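Local coordinates for protein soluble lytic murein transglycosylase (Escherichia coli, PDB 1QTE) that cleaves the glycosidic bonds between N-acetylmuramic acid and N-acetylglucosamine in peptidoglycan, leaving a 1,6-anhydro bond on the muramic acid, at residues A[447-452]-A[596-601]. Numbering follows the deposited sequence.
Sequences ERFPLA and AYYRYF. With DAL (D-alanine), chain Q; SO4 (sulfate ion), chain C.
The hydroxyl of Tyr598 has two hydrogen-bond partners: its OH donates to Pro450 O at 2.8 Å, tilted 31° from the carbonyl plane, and also bonds to Trp481 NE1. Pro450 O is gripped in turn by a weak bond from Ala452 N, which closes an inverse gamma turn centred on Leu451. The Leu451 methyl CD2 lies at the edge of the Tyr598 ring, 3.6 Å from Tyr598 CD1. A phenylalanine in place of Tyr598 would probably leave Pro450 O and Trp481 NE1 without the hydroxyl that joins them. Tyr597 CD2 lies over one face of Phe449, 3.3 Å from Phe449 CE2, with the ring planes at 45°. Separately, the rim atom Phe449 CE2 sits squarely above the Arg448 guanidinium. Arg448 and Tyr597 converge on a sulfate probably picked up during crystallisation; its O2 accepts from Tyr597 OH at 2.6 Å and from Arg448 NH1 at 3.0 Å. Arg448 NH2 also reaches O of the bound D-alanine, a ligand also hydrogen-bonded by Arg476 NH2. The Tyr598 side chain is about 11 Å from that of Glu478, the predicted active-site residue. The loop leaving helix 445-448 thus packs against the end of helix 582-601, with Glu478's helix 468-479 touching both segments and helix 429-438 backing Pro450.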
ATOM      1  N   GLU A 447     -21.560  -0.423  -6.982  1.00 17.73           N
ATOM      2  CA  GLU A 447     -20.441  -0.020  -7.829  1.00 16.81           C
ATOM      3  C   GLU A 447     -19.106  -0.409  -7.197  1.00 17.61           C
ATOM      4  O   GLU A 447     -18.119  -0.624  -7.903  1.00 16.98           O
ATOM      5  CB  GLU A 447     -20.472   1.490  -8.106  1.00 17.24           C
ATOM      6  CG  GLU A 447     -21.659   1.976  -8.943  1.00 18.62           C
ATOM      7  CD  GLU A 447     -22.981   1.977  -8.179  1.00 22.45           C
ATOM      8  OE1 GLU A 447     -22.981   2.210  -6.947  1.00 22.78           O
ATOM      9  OE2 GLU A 447     -24.027   1.743  -8.816  1.00 24.16           O
ATOM     10  N   ARG A 448     -19.087  -0.511  -5.867  1.00 16.72           N
ATOM     11  CA  ARG A 448     -17.879  -0.890  -5.141  1.00 17.18           C
ATOM     12  C   ARG A 448     -17.594  -2.380  -5.259  1.00 16.65           C
ATOM     13  O   ARG A 448     -16.440  -2.797  -5.198  1.00 16.18           O
ATOM     14  CB  ARG A 448     -17.998  -0.546  -3.646  1.00 15.50           C
ATOM     15  CG  ARG A 448     -18.082   0.947  -3.306  1.00 16.65           C
ATOM     16  CD  ARG A 448     -17.980   1.181  -1.787  1.00 19.14           C
ATOM     17  NE  ARG A 448     -16.711   0.688  -1.267  1.00 18.60           N
ATOM     18  CZ  ARG A 448     -16.539   0.118  -0.076  1.00 21.94           C
ATOM     19  NH1 ARG A 448     -17.540   0.026   0.793  1.00 20.86           N
ATOM     20  NH2 ARG A 448     -15.337  -0.313   0.268  1.00 22.08           N
ATOM     21  N   PHE A 449     -18.646  -3.182  -5.414  1.00 13.85           N
ATOM     22  CA  PHE A 449     -18.490  -4.631  -5.494  1.00 14.84           C
ATOM     23  C   PHE A 449     -19.220  -5.238  -6.690  1.00 15.41           C
ATOM     24  O   PHE A 449     -20.168  -6.025  -6.540  1.00 16.40           O
ATOM     25  CB  PHE A 449     -18.952  -5.252  -4.170  1.00 15.30           C
ATOM     26  CG  PHE A 449     -18.218  -4.705  -2.973  1.00 16.13           C
ATOM     27  CD1 PHE A 449     -16.932  -5.158  -2.668  1.00 16.78           C
ATOM     28  CD2 PHE A 449     -18.756  -3.663  -2.221  1.00 15.01           C
ATOM     29  CE1 PHE A 449     -16.196  -4.572  -1.645  1.00 15.66           C
ATOM     30  CE2 PHE A 449     -18.026  -3.070  -1.192  1.00 16.04           C
ATOM     31  CZ  PHE A 449     -16.740  -3.526  -0.907  1.00 16.49           C
ATOM     32  N   PRO A 450     -18.759  -4.905  -7.907  1.00 15.81           N
ATOM     33  CA  PRO A 450     -19.381  -5.425  -9.125  1.00 17.76           C
ATOM     34  C   PRO A 450     -19.164  -6.923  -9.308  1.00 16.77           C
ATOM     35  O   PRO A 450     -18.167  -7.481  -8.843  1.00 15.62           O
ATOM     36  CB  PRO A 450     -18.698  -4.614 -10.223  1.00 17.86           C
ATOM     37  CG  PRO A 450     -17.329  -4.364  -9.678  1.00 16.60           C
ATOM     38  CD  PRO A 450     -17.597  -4.045  -8.219  1.00 16.67           C
ATOM     39  N   LEU A 451     -20.128  -7.582  -9.942  1.00 16.27           N
ATOM     40  CA  LEU A 451     -20.034  -9.015 -10.198  1.00 16.33           C
ATOM     41  C   LEU A 451     -19.113  -9.267 -11.399  1.00 16.62           C
ATOM     42  O   LEU A 451     -19.540  -9.787 -12.432  1.00 18.71           O
ATOM     43  CB  LEU A 451     -21.426  -9.593 -10.453  1.00 18.72           C
ATOM     44  CG  LEU A 451     -22.345  -9.602  -9.232  1.00 21.60           C
ATOM     45  CD1 LEU A 451     -23.708 -10.142  -9.615  1.00 22.29           C
ATOM     46  CD2 LEU A 451     -21.721 -10.455  -8.136  1.00 21.27           C
ATOM     47  N   ALA A 452     -17.832  -8.959 -11.212  1.00 16.30           N
ATOM     48  CA  ALA A 452     -16.826  -9.093 -12.250  1.00 16.65           C
ATOM     49  C   ALA A 452     -16.413 -10.514 -12.613  1.00 18.16           C
ATOM     50  O   ALA A 452     -16.166 -11.348 -11.737  1.00 17.98           O
ATOM     51  CB  ALA A 452     -15.607  -8.270 -11.882  1.00 15.68           C
ATOM     52  N   ALA A 596     -19.694 -11.242   2.208  1.00 16.34           N
ATOM     53  CA  ALA A 596     -21.081 -10.975   2.588  1.00 17.24           C
ATOM     54  C   ALA A 596     -21.760 -10.075   1.541  1.00 17.40           C
ATOM     55  O   ALA A 596     -22.902 -10.334   1.142  1.00 16.20           O
ATOM     56  CB  ALA A 596     -21.141 -10.344   3.966  1.00 16.86           C
ATOM     57  N   TYR A 597     -21.033  -9.066   1.062  1.00 16.33           N
ATOM     58  CA  TYR A 597     -21.550  -8.147   0.041  1.00 16.00           C
ATOM     59  C   TYR A 597     -21.827  -8.931  -1.249  1.00 17.62           C
ATOM     60  O   TYR A 597     -22.858  -8.731  -1.894  1.00 19.33           O
ATOM     61  CB  TYR A 597     -20.532  -7.041  -0.271  1.00 16.25           C
ATOM     62  CG  TYR A 597     -20.204  -6.109   0.864  1.00 16.50           C
ATOM     63  CD1 TYR A 597     -21.132  -5.829   1.871  1.00 17.91           C
ATOM     64  CD2 TYR A 597     -18.972  -5.465   0.909  1.00 18.03           C
ATOM     65  CE1 TYR A 597     -20.835  -4.923   2.889  1.00 18.88           C
ATOM     66  CE2 TYR A 597     -18.670  -4.559   1.916  1.00 18.83           C
ATOM     67  CZ  TYR A 597     -19.600  -4.291   2.898  1.00 19.96           C
ATOM     68  OH  TYR A 597     -19.297  -3.378   3.878  1.00 22.62           O
ATOM     69  N   TYR A 598     -20.902  -9.817  -1.629  1.00 16.67           N
ATOM     70  CA  TYR A 598     -21.088 -10.613  -2.835  1.00 16.82           C
ATOM     71  C   TYR A 598     -22.247 -11.579  -2.708  1.00 17.26           C
ATOM     72  O   TYR A 598     -22.985 -11.787  -3.668  1.00 18.82           O
ATOM     73  CB  TYR A 598     -19.792 -11.326  -3.263  1.00 16.63           C
ATOM     74  CG  TYR A 598     -18.933 -10.426  -4.125  1.00 15.41           C
ATOM     75  CD1 TYR A 598     -19.377 -10.025  -5.386  1.00 16.76           C
ATOM     76  CD2 TYR A 598     -17.745  -9.876  -3.645  1.00 17.73           C
ATOM     77  CE1 TYR A 598     -18.669  -9.088  -6.141  1.00 17.86           C
ATOM     78  CE2 TYR A 598     -17.022  -8.935  -4.399  1.00 16.48           C
ATOM     79  CZ  TYR A 598     -17.500  -8.546  -5.642  1.00 18.32           C
ATOM     80  OH  TYR A 598     -16.825  -7.592  -6.378  1.00 16.68           O
ATOM     81  N   ARG A 599     -22.416 -12.170  -1.528  1.00 17.66           N
ATOM     82  CA  ARG A 599     -23.534 -13.081  -1.316  1.00 18.79           C
ATOM     83  C   ARG A 599     -24.839 -12.310  -1.477  1.00 19.16           C
ATOM     84  O   ARG A 599     -25.790 -12.813  -2.071  1.00 20.90           O
ATOM     85  CB  ARG A 599     -23.460 -13.727   0.067  1.00 17.28           C
ATOM     86  CG  ARG A 599     -22.502 -14.910   0.116  1.00 19.48           C
ATOM     87  CD  ARG A 599     -22.322 -15.445   1.534  1.00 20.38           C
ATOM     88  NE  ARG A 599     -23.576 -15.891   2.146  1.00 23.90           N
ATOM     89  CZ  ARG A 599     -24.239 -16.993   1.792  1.00 25.89           C
ATOM     90  NH1 ARG A 599     -23.772 -17.777   0.824  1.00 25.94           N
ATOM     91  NH2 ARG A 599     -25.374 -17.312   2.409  1.00 24.51           N
ATOM     92  N   TYR A 600     -24.854 -11.068  -0.997  1.00 19.12           N
ATOM     93  CA  TYR A 600     -26.039 -10.229  -1.095  1.00 19.81           C
ATOM     94  C   TYR A 600     -26.409  -9.939  -2.542  1.00 20.03           C
ATOM     95  O   TYR A 600     -27.571 -10.076  -2.917  1.00 20.95           O
ATOM     96  CB  TYR A 600     -25.849  -8.916  -0.335  1.00 19.87           C
ATOM     97  CG  TYR A 600     -26.995  -7.956  -0.547  1.00 21.22           C
ATOM     98  CD1 TYR A 600     -28.180  -8.082   0.184  1.00 23.52           C
ATOM     99  CD2 TYR A 600     -26.921  -6.962  -1.525  1.00 22.53           C
ATOM    100  CE1 TYR A 600     -29.264  -7.239  -0.060  1.00 25.27           C
ATOM    101  CE2 TYR A 600     -27.993  -6.123  -1.781  1.00 23.68           C
ATOM    102  CZ  TYR A 600     -29.158  -6.263  -1.047  1.00 25.65           C
ATOM    103  OH  TYR A 600     -30.208  -5.417  -1.299  1.00 29.02           O
ATOM    104  N   PHE A 601     -25.428  -9.526  -3.345  1.00 19.93           N
ATOM    105  CA  PHE A 601     -25.673  -9.222  -4.751  1.00 21.02           C
ATOM    106  C   PHE A 601     -25.996 -10.464  -5.582  1.00 23.43           C
ATOM    107  O   PHE A 601     -26.498 -10.348  -6.689  1.00 24.21           O
ATOM    108  CB  PHE A 601     -24.514  -8.415  -5.352  1.00 20.09           C
ATOM    109  CG  PHE A 601     -24.457  -7.003  -4.858  1.00 18.52           C
ATOM    110  CD1 PHE A 601     -25.550  -6.152  -5.028  1.00 19.68           C
ATOM    111  CD2 PHE A 601     -23.347  -6.535  -4.164  1.00 18.32           C
ATOM    112  CE1 PHE A 601     -25.538  -4.862  -4.502  1.00 20.50           C
ATOM    113  CE2 PHE A 601     -23.327  -5.250  -3.639  1.00 18.46           C
ATOM    114  CZ  PHE A 601     -24.428  -4.410  -3.806  1.00 20.91           C
TER
HETATM  115  N   DAL Q 654      -9.557   0.647  -0.488  1.00 31.21           N
HETATM  116  CA  DAL Q 654     -10.999   0.566  -0.266  1.00 31.21           C
HETATM  117  CB  DAL Q 654     -11.279   0.059   1.149  1.00 31.21           C
HETATM  118  C   DAL Q 654     -11.697  -0.316  -1.292  1.00 31.21           C
HETATM  119  O   DAL Q 654     -12.916  -0.131  -1.480  1.00 31.21           O
HETATM  120  OXT DAL Q 654     -11.020  -1.172  -1.895  1.00 31.21           O
HETATM  121  S   SO4 C 701     -16.198  -1.925   3.994  1.00 41.58           S
HETATM  122  O1  SO4 C 701     -16.204  -3.307   4.519  1.00 40.97           O
HETATM  123  O2  SO4 C 701     -17.486  -1.629   3.330  1.00 39.75           O
HETATM  124  O3  SO4 C 701     -16.001  -1.001   5.128  1.00 45.03           O
HETATM  125  O4  SO4 C 701     -15.097  -1.739   3.024  1.00 41.31           O